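Local atomic coordinates of nuclear inclusion protein A (Tobacco vein mottling virus, PDB entry 3MMG), a protein that probably acts as a cysteine protease of the viral 3C type, cutting peptide bonds with a chymotrypsin-like two-barrel fold. Residues R9-I14 and V156-G161; I41-H46 and D81-K86; K75-R80 and A188-A193; K97-Q102 and D160-G165. The protein carries 3 engineered substitutions. One frame throughout, in Å; residues are numbered along the deposited sequence.

The contacts fall into two pairs, one on each β-barrel of the chymotrypsin-like fold, contacts 1 and 2 lying about 21 Å apart between centres. Contacts 2 and 3 (centres about 9 Å apart) share the N-terminal barrel, where strands 83-86 and 74-76 are neighbours. Contacts 1 and 4 (centres about 8 Å apart) meet on strands 154-157 and 163-171 of the C-terminal barrel, sharing D160 and G161. Along the chain, contact 2 falls between the segments of contact 1, alternates with contact 3, and closes before contact 4 opens with linker segment 97-102, whose F100 touches I42. Segment 9-14, near the N-terminus, packs on the second barrel; helix 186-192, following that barrel's last strand 177-181, packs on the first.

Contact 1: R9-I14 and V156-G161; sequences RDFNPI and VSIIDG
An N-terminal arm packs here against the end of a barrel strand and the turn that follows it, by apolar contact and one water bridge, with no direct hydrogen bond between the segments. The apolar part centres on V156. The end of I14 comes tip to tip onto it, CD1 lying 3.6 Å from V156 CG1 and equally close to CG2. F11 meets the same valine edge-on: V156 CG1 sits in the ring plane, 3.8 Å from F11 CE2. R9 CG covers one face of that ring, 3.7 Å above it and off-centre. From there the arginine chain, with CG anti to the backbone N (chi1 171°), bends at chi3 (-71°) and lays its guanidinium over the turn, G161 N standing 3.5 Å above the plane. Water 1 links R9 NE (2.9 Å) to I158 O (2.6 Å), accepting from the first and donating to the second. F11 is the N-cap residue of helix 12-15, and D10 OD1 takes the N12 backbone N-H in an Asx turn. Beneath lies strand 109-116: F11, I14 and V156 all touch V112, and V156 pairs through its backbone with C110.

Contact 2: I41-H46 and D81-K86; sequences IIANQH and DIIVIK
D81 buries more surface than any other residue of this contact, and its carboxylate organises the turn after strand 40-43. With CG anti to the backbone N (chi1 -172°), the two oxygens divide the work. OD1 takes the backbone N-H of H46 on its syn lone pair at 3.0 Å. OD2 offers its own syn lone pair to H46 ND1 at 2.8 Å, with OD2 only 3° out of the imidazole plane, which fixes the ring's rotation and would probably keep the ND1 proton in place and raise the ring's basicity. OD2 is also met from above the carboxylate plane by N44 ND2, 3.1 Å away, and S168 OG supplies a further bond; N44 ND2 is shared with H167 O. H46 NE2 bonds to a polar side chain of the bound peptide. In PA-clan proteases such a His-Asp pair belongs to the catalytic triad, and the placement of H46 and D81 beside the peptide is consistent with that role. Q45, extended beyond CG, runs alongside the partner segment: NE2 donates to I82 O at 3.2 Å from above the carbonyl plane, while CG packs 3.9 Å from I83 CB. I83 continues into the antiparallel ladder, forming a hydrogen-bonded pair with A43 (A43 N to I83 O 2.9 Å, I83 N to A43 O 2.8 Å); I41 and I85 form the next such pair. I42 and V84, the non-hydrogen-bonded pair between them, turn to the opposite face and pack on F186 of helix 186-192.

Contact 3: K75-R80 and A188-A193; sequences KPVEGR and ATYLDA
Segment 75-80 leaves strand 74-76 and folds into a type II β-turn from V77 to R80, closed by R80 N to V77 O at 3.2 Å, with G79 at positive phi (95°). Residues 188-192 are the last part of helix 186-192, with a wider π-type turn, and A193 follows it. The approach is closest at K75 and Y190, whose CA atoms are 7.3 Å apart. K75 leaves the strand with CG anti to the backbone N and bends at chi3 (-76°) to bring its ammonium to the helix C-terminus. There NZ donates to Y190 O and to A193 O, each 3.0 Å away and each met from above its carbonyl plane. Water 2 joins NZ to T189 O, and D195 O is a further acceptor. The Y190 ring reaches back over the turn: V77 CG2 lies 4.1 Å from the Y190 ring centroid, 17° off the normal, a CH-π contact. In the ring plane, water 3 connects Y190 OH (2.7 Å) with E78 N (3.0 Å). K75 pairs with V84 of strand 83-86 through its backbone and makes a cation-π contact with W197, while V77 also packs on F186 at the start of the helix, so the helix lies against this edge strand of the first barrel.

Contact 4: K97-Q102 and D160-G165; sequences KLKFRQ and DGNILG. With FMT (formic acid), chain E.
R101 grips D160 side-on through two nitrogens, NE to OD2 at 2.9 Å and NH2 to OD1 at 3.0 Å. The fit is twisted, the guanidinium and carboxylate planes standing 62° apart: NE uses the syn lone pair of OD2, whereas NH2 meets OD1 from above the carboxylate plane. OD1 has a second donor, N162 N at 3.1 Å, forming an Asx turn, and R101 NH2 also forms a salt bridge with D107. To reach this site, R101 has CG wedged between the backbone N and the carbonyl carbon (chi1 67°) and then runs extended to NE. On the backbone, I163 N donates to K99 O (2.9 Å) and R101 N to I163 O (3.1 Å), both in the carbonyl planes, so the interbarrel linker is bridged to strand 163-171 at F100 and I163. Just beyond, L164 and G165 both face L155 of strand 154-157 in a classic β-bulge. L164 CD2 lies over the centre of the R101 guanidinium, 3.6 Å above its plane. At the other end, I163 CD1 touches L98 CD1 at 3.8 Å and F100 CE2 at 3.9 Å, while F100 packs edge-to-face with F182 and F186. Outermost, K99 NZ donates to a formic acid, probably carried over from crystallisation.

Contact 1: R9-I14 and V156-G161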
loop_
_atom_site.group_PDB
_atom_site.type_symbol
_atom_site.label_atom_id
_atom_site.label_comp_id
_atom_site.label_asym_id
_atom_site.label_seq_id
_atom_site.Cartn_x
_atom_site.Cartn_y
_atom_site.Cartn_z
ATOM N N ARG A 9 1.627 -14.760 15.917
ATOM C CA ARG A 9 2.577 -13.740 15.420
ATOM C C ARG A 9 2.106 -12.356 15.824
ATOM O O ARG A 9 0.902 -12.120 15.906
ATOM C CB ARG A 9 2.697 -13.826 13.875
ATOM C CG ARG A 9 3.497 -12.688 13.187
ATOM C CD ARG A 9 3.860 -12.995 11.717
ATOM N NE ARG A 9 4.876 -14.037 11.592
ATOM C CZ ARG A 9 6.178 -13.877 11.830
ATOM N NH1 ARG A 9 6.674 -12.702 12.202
ATOM N NH2 ARG A 9 6.996 -14.920 11.703
ATOM N N ASP A 10 3.074 -11.458 16.049
ATOM C CA ASP A 10 2.803 -10.090 16.449
ATOM C C ASP A 10 2.820 -9.173 15.236
ATOM O O ASP A 10 3.893 -8.901 14.670
ATOM C CB ASP A 10 3.881 -9.628 17.443
ATOM C CG ASP A 10 3.482 -8.360 18.217
ATOM O OD1 ASP A 10 2.686 -7.562 17.704
ATOM O OD2 ASP A 10 3.979 -8.152 19.355
ATOM N N PHE A 11 1.647 -8.677 14.844
ATOM C CA PHE A 11 1.562 -7.755 13.702
ATOM C C PHE A 11 1.433 -6.297 14.129
ATOM O O PHE A 11 1.210 -5.390 13.306
ATOM C CB PHE A 11 0.352 -8.100 12.813
ATOM C CG PHE A 11 0.415 -9.474 12.236
ATOM C CD1 PHE A 11 -0.221 -10.532 12.867
ATOM C CD2 PHE A 11 1.099 -9.699 11.045
ATOM C CE1 PHE A 11 -0.167 -11.816 12.300
ATOM C CE2 PHE A 11 1.157 -10.969 10.475
ATOM C CZ PHE A 11 0.522 -12.018 11.113
ATOM N N ASN A 12 1.530 -6.055 15.429
ATOM C CA ASN A 12 1.277 -4.709 15.927
ATOM C C ASN A 12 2.231 -3.632 15.449
ATOM O O ASN A 12 1.788 -2.515 15.162
ATOM C CB ASN A 12 1.171 -4.732 17.453
ATOM C CG ASN A 12 -0.080 -5.429 17.895
ATOM O OD1 ASN A 12 -1.176 -4.893 17.736
ATOM N ND2 ASN A 12 0.068 -6.643 18.393
ATOM N N PRO A 13 3.535 -3.943 15.349
ATOM C CA PRO A 13 4.430 -2.914 14.790
ATOM C C PRO A 13 4.077 -2.449 13.370
ATOM O O PRO A 13 4.293 -1.274 13.026
ATOM C CB PRO A 13 5.784 -3.610 14.783
ATOM C CG PRO A 13 5.709 -4.594 15.924
ATOM C CD PRO A 13 4.292 -5.116 15.822
ATOM N N ILE A 14 3.555 -3.362 12.550
ATOM C CA ILE A 14 3.056 -2.971 11.222
ATOM C C ILE A 14 1.832 -2.082 11.307
ATOM O O ILE A 14 1.796 -1.018 10.681
ATOM C CB ILE A 14 2.776 -4.206 10.334
ATOM C CG1 ILE A 14 4.067 -5.022 10.167
ATOM C CG2 ILE A 14 2.182 -3.779 8.981
ATOM C CD1 ILE A 14 3.821 -6.465 9.814
ATOM N N VAL A 156 1.360 -9.203 4.555
ATOM C CA VAL A 156 2.493 -9.516 5.424
ATOM C C VAL A 156 2.770 -11.019 5.386
ATOM O O VAL A 156 1.850 -11.822 5.543
ATOM C CB VAL A 156 2.197 -9.062 6.896
ATOM C CG1 VAL A 156 3.377 -9.387 7.819
ATOM C CG2 VAL A 156 1.919 -7.564 6.940
ATOM N N SER A 157 4.022 -11.410 5.179
ATOM C CA SER A 157 4.351 -12.842 5.181
ATOM C C SER A 157 4.199 -13.464 6.580
ATOM O O SER A 157 4.657 -12.901 7.573
ATOM C CB SER A 157 5.816 -13.028 4.762
ATOM O OG SER A 157 6.188 -14.394 4.950
ATOM N N ILE A 158 3.565 -14.627 6.654
ATOM C CA ILE A 158 3.528 -15.354 7.923
ATOM C C ILE A 158 4.787 -16.205 8.139
ATOM O O ILE A 158 4.938 -16.864 9.191
ATOM C CB ILE A 158 2.228 -16.193 8.075
ATOM C CG1 ILE A 158 1.947 -17.049 6.826
ATOM C CG2 ILE A 158 1.065 -15.286 8.318
ATOM C CD1 ILE A 158 2.804 -18.298 6.644
ATOM N N ILE A 159 5.707 -16.188 7.171
ATOM C CA ILE A 159 7.018 -16.839 7.359
ATOM C C ILE A 159 7.922 -15.993 8.268
ATOM O O ILE A 159 8.458 -16.481 9.264
ATOM C CB ILE A 159 7.739 -17.102 6.004
ATOM C CG1 ILE A 159 6.844 -17.873 5.006
ATOM C CG2 ILE A 159 9.066 -17.829 6.240
ATOM C CD1 ILE A 159 6.355 -19.237 5.495
ATOM N N ASP A 160 8.075 -14.714 7.930
ATOM C CA ASP A 160 9.031 -13.848 8.629
ATOM C C ASP A 160 8.497 -12.453 8.985
ATOM O O ASP A 160 9.266 -11.588 9.457
ATOM C CB ASP A 160 10.311 -13.731 7.787
ATOM C CG ASP A 160 10.076 -13.047 6.438
ATOM O OD1 ASP A 160 8.925 -12.615 6.142
ATOM O OD2 ASP A 160 11.045 -12.992 5.649
ATOM N N GLY A 161 7.191 -12.228 8.789
ATOM C CA GLY A 161 6.588 -10.921 9.100
ATOM C C GLY A 161 7.011 -9.737 8.232
ATOM O O GLY A 161 6.682 -8.601 8.541
HETATM O O HOH W 1 3.772 -16.704 11.550
#

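Contact 2: I41-H46 and D81-K86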
loop_
_atom_site.group_PDB
_atom_site.type_symbol
_atom_site.label_atom_id
_atom_site.label_comp_id
_atom_site.label_asym_id
_atom_site.label_seq_id
_atom_site.Cartn_x
_atom_site.Cartn_y
_atom_site.Cartn_z
ATOM N N ILE A 41 5.441 8.404 3.119
ATOM C CA ILE A 41 4.199 7.635 3.040
ATOM C C ILE A 41 4.238 6.793 1.780
ATOM O O ILE A 41 4.455 7.321 0.691
ATOM C CB ILE A 41 2.950 8.572 2.951
ATOM C CG1 ILE A 41 2.947 9.591 4.110
ATOM C CG2 ILE A 41 1.636 7.764 2.936
ATOM C CD1 ILE A 41 2.879 8.975 5.459
ATOM N N ILE A 42 4.035 5.489 1.943
ATOM C CA ILE A 42 4.053 4.548 0.821
ATOM C C ILE A 42 2.592 4.273 0.512
ATOM O O ILE A 42 1.800 3.941 1.421
ATOM C CB ILE A 42 4.752 3.243 1.232
ATOM C CG1 ILE A 42 6.257 3.462 1.542
ATOM C CG2 ILE A 42 4.524 2.150 0.185
ATOM C CD1 ILE A 42 6.817 2.471 2.563
ATOM N N ALA A 43 2.206 4.437 -0.748
ATOM C CA ALA A 43 0.805 4.284 -1.113
ATOM C C ALA A 43 0.683 3.681 -2.507
ATOM O O ALA A 43 1.680 3.496 -3.192
ATOM C CB ALA A 43 0.090 5.646 -1.051
ATOM N N ASN A 44 -0.546 3.387 -2.922
ATOM C CA ASN A 44 -0.785 3.033 -4.333
ATOM C C ASN A 44 -0.627 4.265 -5.225
ATOM O O ASN A 44 -1.048 5.353 -4.843
ATOM C CB ASN A 44 -2.204 2.516 -4.536
ATOM C CG ASN A 44 -2.497 1.260 -3.738
ATOM O OD1 ASN A 44 -3.003 1.342 -2.627
ATOM N ND2 ASN A 44 -2.134 0.098 -4.282
ATOM N N GLN A 45 -0.049 4.103 -6.421
ATOM C CA GLN A 45 -0.126 5.202 -7.428
ATOM C C GLN A 45 -1.548 5.669 -7.703
ATOM O O GLN A 45 -1.782 6.875 -7.886
ATOM C CB GLN A 45 0.529 4.819 -8.762
ATOM C CG GLN A 45 2.044 4.793 -8.677
ATOM C CD GLN A 45 2.686 4.480 -10.001
ATOM O OE1 GLN A 45 2.051 4.597 -11.031
ATOM N NE2 GLN A 45 3.950 4.086 -9.977
ATOM N N HIS A 46 -2.501 4.748 -7.678
ATOM C CA HIS A 46 -3.884 5.079 -8.013
ATOM C C HIS A 46 -4.611 5.972 -7.001
ATOM O O HIS A 46 -5.719 6.448 -7.271
ATOM C CB HIS A 46 -4.693 3.840 -8.378
ATOM C CG HIS A 46 -5.234 3.059 -7.216
ATOM N ND1 HIS A 46 -4.633 1.900 -6.770
ATOM C CD2 HIS A 46 -6.372 3.200 -6.490
ATOM C CE1 HIS A 46 -5.359 1.382 -5.791
ATOM N NE2 HIS A 46 -6.424 2.145 -5.606
ATOM N N ASP A 81 1.963 -0.337 -9.173
ATOM C CA ASP A 81 1.015 0.546 -8.478
ATOM C C ASP A 81 1.476 0.914 -7.067
ATOM O O ASP A 81 0.704 0.763 -6.118
ATOM C CB ASP A 81 -0.371 -0.104 -8.453
ATOM C CG ASP A 81 -1.450 0.828 -7.919
ATOM O OD1 ASP A 81 -1.290 2.074 -8.048
ATOM O OD2 ASP A 81 -2.443 0.304 -7.386
ATOM N N ILE A 82 2.723 1.377 -6.949
ATOM C CA ILE A 82 3.306 1.902 -5.700
ATOM C C ILE A 82 3.970 3.270 -5.926
ATOM O O ILE A 82 4.644 3.503 -6.940
ATOM C CB ILE A 82 4.339 0.926 -5.080
ATOM C CG1 ILE A 82 3.702 -0.469 -4.880
ATOM C CG2 ILE A 82 4.872 1.493 -3.718
ATOM C CD1 ILE A 82 4.654 -1.539 -4.304
ATOM N N ILE A 83 3.775 4.171 -4.966
ATOM C CA ILE A 83 4.394 5.493 -4.996
ATOM C C ILE A 83 4.868 5.830 -3.586
ATOM O O ILE A 83 4.288 5.356 -2.616
ATOM C CB ILE A 83 3.428 6.578 -5.544
ATOM C CG1 ILE A 83 4.189 7.887 -5.797
ATOM C CG2 ILE A 83 2.225 6.797 -4.616
ATOM C CD1 ILE A 83 3.618 8.666 -6.936
ATOM N N VAL A 84 5.945 6.601 -3.492
ATOM C CA VAL A 84 6.453 7.071 -2.215
ATOM C C VAL A 84 6.272 8.585 -2.209
ATOM O O VAL A 84 6.597 9.252 -3.181
ATOM C CB VAL A 84 7.943 6.691 -1.965
ATOM C CG1 VAL A 84 8.342 7.077 -0.570
ATOM C CG2 VAL A 84 8.178 5.157 -2.147
ATOM N N ILE A 85 5.720 9.109 -1.120
ATOM C CA ILE A 85 5.450 10.549 -0.996
ATOM C C ILE A 85 6.292 11.061 0.153
ATOM O O ILE A 85 6.275 10.480 1.241
ATOM C CB ILE A 85 3.944 10.810 -0.670
ATOM C CG1 ILE A 85 3.012 10.065 -1.647
ATOM C CG2 ILE A 85 3.636 12.294 -0.663
ATOM C CD1 ILE A 85 1.673 9.782 -1.050
ATOM N N LYS A 86 7.023 12.158 -0.067
ATOM C CA LYS A 86 7.840 12.714 1.000
ATOM C C LYS A 86 7.050 13.805 1.726
ATOM O O LYS A 86 6.503 14.699 1.100
ATOM C CB LYS A 86 9.153 13.295 0.463
ATOM C CG LYS A 86 10.169 13.578 1.573
ATOM C CD LYS A 86 11.459 14.173 1.042
ATOM C CE LYS A 86 12.460 14.395 2.189
ATOM N NZ LYS A 86 13.882 14.385 1.691
#

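Contact 3: K75-R80 and A188-A193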
loop_
_atom_site.group_PDB
_atom_site.type_symbol
_atom_site.label_atom_id
_atom_site.label_comp_id
_atom_site.label_asym_id
_atom_site.label_seq_id
_atom_site.Cartn_x
_atom_site.Cartn_y
_atom_site.Cartn_z
ATOM N N LYS A 75 8.075 9.796 -5.497
ATOM C CA LYS A 75 8.978 8.884 -6.201
ATOM C C LYS A 75 8.165 7.641 -6.567
ATOM O O LYS A 75 7.872 6.815 -5.690
ATOM C CB LYS A 75 10.160 8.500 -5.306
ATOM C CG LYS A 75 11.293 7.776 -6.024
ATOM C CD LYS A 75 12.404 7.388 -5.058
ATOM C CE LYS A 75 13.272 8.579 -4.653
ATOM N NZ LYS A 75 14.452 8.134 -3.806
ATOM N N PRO A 76 7.746 7.528 -7.843
ATOM C CA PRO A 76 7.028 6.313 -8.234
ATOM C C PRO A 76 7.960 5.105 -8.317
ATOM O O PRO A 76 9.145 5.243 -8.637
ATOM C CB PRO A 76 6.485 6.661 -9.630
ATOM C CG PRO A 76 7.518 7.621 -10.189
ATOM C CD PRO A 76 7.875 8.481 -8.972
ATOM N N VAL A 77 7.435 3.922 -8.007
ATOM C CA VAL A 77 8.149 2.693 -8.353
ATOM C C VAL A 77 7.649 2.416 -9.771
ATOM O O VAL A 77 6.571 1.892 -9.945
ATOM C CB VAL A 77 7.753 1.508 -7.424
ATOM C CG1 VAL A 77 8.559 0.256 -7.798
ATOM C CG2 VAL A 77 7.964 1.856 -5.927
ATOM N N GLU A 78 8.402 2.839 -10.790
ATOM C CA GLU A 78 7.861 2.837 -12.143
ATOM C C GLU A 78 7.492 1.418 -12.612
ATOM O O GLU A 78 8.240 0.467 -12.376
ATOM C CB GLU A 78 8.838 3.519 -13.125
ATOM C CG GLU A 78 8.992 5.037 -12.909
ATOM C CD GLU A 78 7.788 5.900 -13.367
ATOM O OE1 GLU A 78 6.669 5.384 -13.616
ATOM O OE2 GLU A 78 7.964 7.136 -13.453
ATOM N N GLY A 79 6.334 1.287 -13.260
ATOM C CA GLY A 79 5.885 -0.012 -13.748
ATOM C C GLY A 79 4.938 -0.748 -12.797
ATOM O O GLY A 79 4.369 -1.777 -13.157
ATOM N N ARG A 80 4.743 -0.222 -11.586
ATOM C CA ARG A 80 3.798 -0.868 -10.667
ATOM C C ARG A 80 3.025 0.137 -9.828
ATOM O O ARG A 80 3.393 1.313 -9.778
ATOM C CB ARG A 80 4.489 -1.903 -9.795
ATOM C CG ARG A 80 5.371 -1.289 -8.715
ATOM C CD ARG A 80 6.192 -2.363 -8.000
ATOM N NE ARG A 80 7.254 -2.852 -8.889
ATOM C CZ ARG A 80 8.018 -3.921 -8.667
ATOM N NH1 ARG A 80 7.862 -4.658 -7.559
ATOM N NH2 ARG A 80 8.958 -4.254 -9.562
ATOM N N ALA A 188 16.474 0.649 0.554
ATOM C CA ALA A 188 17.741 1.200 0.063
ATOM C C ALA A 188 17.558 2.051 -1.191
ATOM O O ALA A 188 18.069 3.169 -1.266
ATOM C CB ALA A 188 18.752 0.078 -0.179
ATOM N N THR A 189 16.803 1.534 -2.154
ATOM C CA THR A 189 16.633 2.161 -3.467
ATOM C C THR A 189 15.674 3.346 -3.494
ATOM O O THR A 189 15.930 4.332 -4.194
ATOM C CB THR A 189 16.171 1.126 -4.518
ATOM O OG1 THR A 189 17.040 -0.006 -4.474
ATOM C CG2 THR A 189 16.165 1.713 -5.933
ATOM N N TYR A 190 14.569 3.253 -2.759
ATOM C CA TYR A 190 13.511 4.250 -2.865
ATOM C C TYR A 190 13.423 5.182 -1.648
ATOM O O TYR A 190 13.054 6.352 -1.783
ATOM C CB TYR A 190 12.159 3.594 -3.157
ATOM C CG TYR A 190 12.083 3.014 -4.550
ATOM C CD1 TYR A 190 12.553 1.719 -4.818
ATOM C CD2 TYR A 190 11.584 3.777 -5.608
ATOM C CE1 TYR A 190 12.511 1.194 -6.106
ATOM C CE2 TYR A 190 11.537 3.271 -6.886
ATOM C CZ TYR A 190 11.996 1.981 -7.137
ATOM O OH TYR A 190 11.939 1.499 -8.435
ATOM N N LEU A 191 13.776 4.682 -0.471
ATOM C CA LEU A 191 13.642 5.504 0.731
ATOM C C LEU A 191 14.964 6.149 1.142
ATOM O O LEU A 191 15.006 7.351 1.409
ATOM C CB LEU A 191 13.007 4.719 1.892
ATOM C CG LEU A 191 11.731 3.928 1.539
ATOM C CD1 LEU A 191 11.090 3.280 2.757
ATOM C CD2 LEU A 191 10.742 4.839 0.845
ATOM N N ASP A 192 16.032 5.362 1.194
ATOM C CA ASP A 192 17.325 5.849 1.685
ATOM C C ASP A 192 17.971 6.760 0.646
ATOM O O ASP A 192 18.742 7.662 0.996
ATOM C CB ASP A 192 18.263 4.683 2.024
ATOM C CG ASP A 192 17.831 3.904 3.272
ATOM O OD1 ASP A 192 16.971 4.384 4.032
ATOM O OD2 ASP A 192 18.358 2.791 3.504
ATOM N N ALA A 193 17.634 6.537 -0.623
ATOM C CA ALA A 193 18.258 7.242 -1.744
ATOM C C ALA A 193 17.846 8.708 -1.840
ATOM O O ALA A 193 16.651 9.032 -1.919
ATOM C CB ALA A 193 17.969 6.521 -3.050
HETATM O O HOH W 2 15.893 6.468 -5.734
HETATM O O HOH W 3 11.401 3.133 -10.502
#

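Contact 4: K97-Q102 and D160-G165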
loop_
_atom_site.group_PDB
_atom_site.type_symbol
_atom_site.label_atom_id
_atom_site.label_comp_id
_atom_site.label_asym_id
_atom_site.label_seq_id
_atom_site.Cartn_x
_atom_site.Cartn_y
_atom_site.Cartn_z
ATOM N N LYS A 97 11.886 0.918 10.904
ATOM C CA LYS A 97 12.253 -0.457 11.243
ATOM C C LYS A 97 11.556 -1.549 10.440
ATOM O O LYS A 97 12.037 -2.684 10.430
ATOM C CB LYS A 97 12.081 -0.716 12.734
ATOM C CG LYS A 97 12.988 0.170 13.593
ATOM C CD LYS A 97 12.812 -0.098 15.092
ATOM C CE LYS A 97 13.472 1.018 15.924
ATOM N NZ LYS A 97 12.639 2.287 15.929
ATOM N N LEU A 98 10.412 -1.241 9.822
ATOM C CA LEU A 98 9.693 -2.262 9.029
ATOM C C LEU A 98 10.614 -2.848 7.958
ATOM O O LEU A 98 11.437 -2.136 7.386
ATOM C CB LEU A 98 8.466 -1.676 8.339
ATOM C CG LEU A 98 7.325 -1.073 9.149
ATOM C CD1 LEU A 98 6.388 -0.343 8.156
ATOM C CD2 LEU A 98 6.599 -2.110 9.959
ATOM N N LYS A 99 10.456 -4.151 7.685
ATOM C CA LYS A 99 11.164 -4.810 6.578
ATOM C C LYS A 99 10.218 -5.097 5.411
ATOM O O LYS A 99 9.078 -5.546 5.630
ATOM C CB LYS A 99 11.806 -6.126 7.031
ATOM C CG LYS A 99 12.792 -5.970 8.202
ATOM C CD LYS A 99 14.011 -5.182 7.837
ATOM C CE LYS A 99 14.953 -5.097 9.032
ATOM N NZ LYS A 99 15.223 -3.664 9.407
ATOM N N PHE A 100 10.721 -4.865 4.199
ATOM C CA PHE A 100 10.007 -5.088 2.934
ATOM C C PHE A 100 10.809 -6.060 2.083
ATOM O O PHE A 100 12.024 -5.932 1.974
ATOM C CB PHE A 100 9.831 -3.789 2.110
ATOM C CG PHE A 100 9.102 -2.675 2.844
ATOM C CD1 PHE A 100 9.777 -1.871 3.775
ATOM C CD2 PHE A 100 7.752 -2.429 2.603
ATOM C CE1 PHE A 100 9.111 -0.844 4.470
ATOM C CE2 PHE A 100 7.074 -1.386 3.283
ATOM C CZ PHE A 100 7.756 -0.592 4.208
ATOM N N ARG A 101 10.130 -6.992 1.426
ATOM C CA ARG A 101 10.829 -7.818 0.426
ATOM C C ARG A 101 9.856 -8.322 -0.614
ATOM O O ARG A 101 8.668 -8.204 -0.465
ATOM C CB ARG A 101 11.556 -8.977 1.081
ATOM C CG ARG A 101 10.677 -10.009 1.706
ATOM C CD ARG A 101 11.433 -11.273 2.128
ATOM N NE ARG A 101 10.544 -12.108 2.942
ATOM C CZ ARG A 101 9.635 -12.972 2.463
ATOM N NH1 ARG A 101 9.470 -13.162 1.146
ATOM N NH2 ARG A 101 8.876 -13.649 3.310
ATOM N N GLN A 102 10.382 -8.912 -1.673
ATOM C CA GLN A 102 9.514 -9.499 -2.680
ATOM C C GLN A 102 8.938 -10.828 -2.142
ATOM O O GLN A 102 9.636 -11.582 -1.446
ATOM C CB GLN A 102 10.326 -9.838 -3.918
ATOM C CG GLN A 102 10.831 -8.668 -4.729
ATOM C CD GLN A 102 11.463 -9.183 -6.014
ATOM O OE1 GLN A 102 12.529 -9.799 -5.978
ATOM N NE2 GLN A 102 10.791 -8.975 -7.134
ATOM N N ASP A 160 8.075 -14.714 7.930
ATOM C CA ASP A 160 9.031 -13.848 8.629
ATOM C C ASP A 160 8.497 -12.453 8.985
ATOM O O ASP A 160 9.266 -11.588 9.457
ATOM C CB ASP A 160 10.311 -13.731 7.787
ATOM C CG ASP A 160 10.076 -13.047 6.438
ATOM O OD1 ASP A 160 8.925 -12.615 6.142
ATOM O OD2 ASP A 160 11.045 -12.992 5.649
ATOM N N GLY A 161 7.191 -12.228 8.789
ATOM C CA GLY A 161 6.588 -10.921 9.100
ATOM C C GLY A 161 7.011 -9.737 8.232
ATOM O O GLY A 161 6.682 -8.601 8.541
ATOM N N ASN A 162 7.719 -9.993 7.137
ATOM C CA ASN A 162 8.064 -8.926 6.198
ATOM C C ASN A 162 6.828 -8.465 5.421
ATOM O O ASN A 162 5.918 -9.254 5.156
ATOM C CB ASN A 162 9.107 -9.390 5.191
ATOM C CG ASN A 162 10.531 -9.485 5.776
ATOM O OD1 ASN A 162 10.765 -9.623 7.006
ATOM N ND2 ASN A 162 11.496 -9.423 4.872
ATOM N N ILE A 163 6.812 -7.185 5.059
ATOM C CA ILE A 163 5.738 -6.670 4.204
ATOM C C ILE A 163 6.092 -7.018 2.763
ATOM O O ILE A 163 7.189 -6.671 2.303
ATOM C CB ILE A 163 5.588 -5.157 4.372
ATOM C CG1 ILE A 163 5.292 -4.817 5.860
ATOM C CG2 ILE A 163 4.518 -4.599 3.412
ATOM C CD1 ILE A 163 5.279 -3.333 6.139
ATOM N N LEU A 164 5.168 -7.684 2.055
ATOM C CA LEU A 164 5.464 -8.195 0.699
ATOM C C LEU A 164 4.813 -7.349 -0.387
ATOM O O LEU A 164 5.204 -7.417 -1.550
ATOM C CB LEU A 164 4.994 -9.630 0.535
ATOM C CG LEU A 164 5.522 -10.655 1.537
ATOM C CD1 LEU A 164 5.093 -12.054 1.087
ATOM C CD2 LEU A 164 7.027 -10.558 1.766
ATOM N N GLY A 165 3.812 -6.559 -0.001
ATOM C CA GLY A 165 3.055 -5.838 -1.027
ATOM C C GLY A 165 1.963 -5.041 -0.358
ATOM O O GLY A 165 1.808 -5.083 0.867
HETATM C C FMT E . 14.193 -1.656 6.361
HETATM O O1 FMT E . 14.161 -1.215 7.519
HETATM O O2 FMT E . 15.147 -2.264 5.851
HETATM O O HOH W 4 7.951 -5.841 8.585
#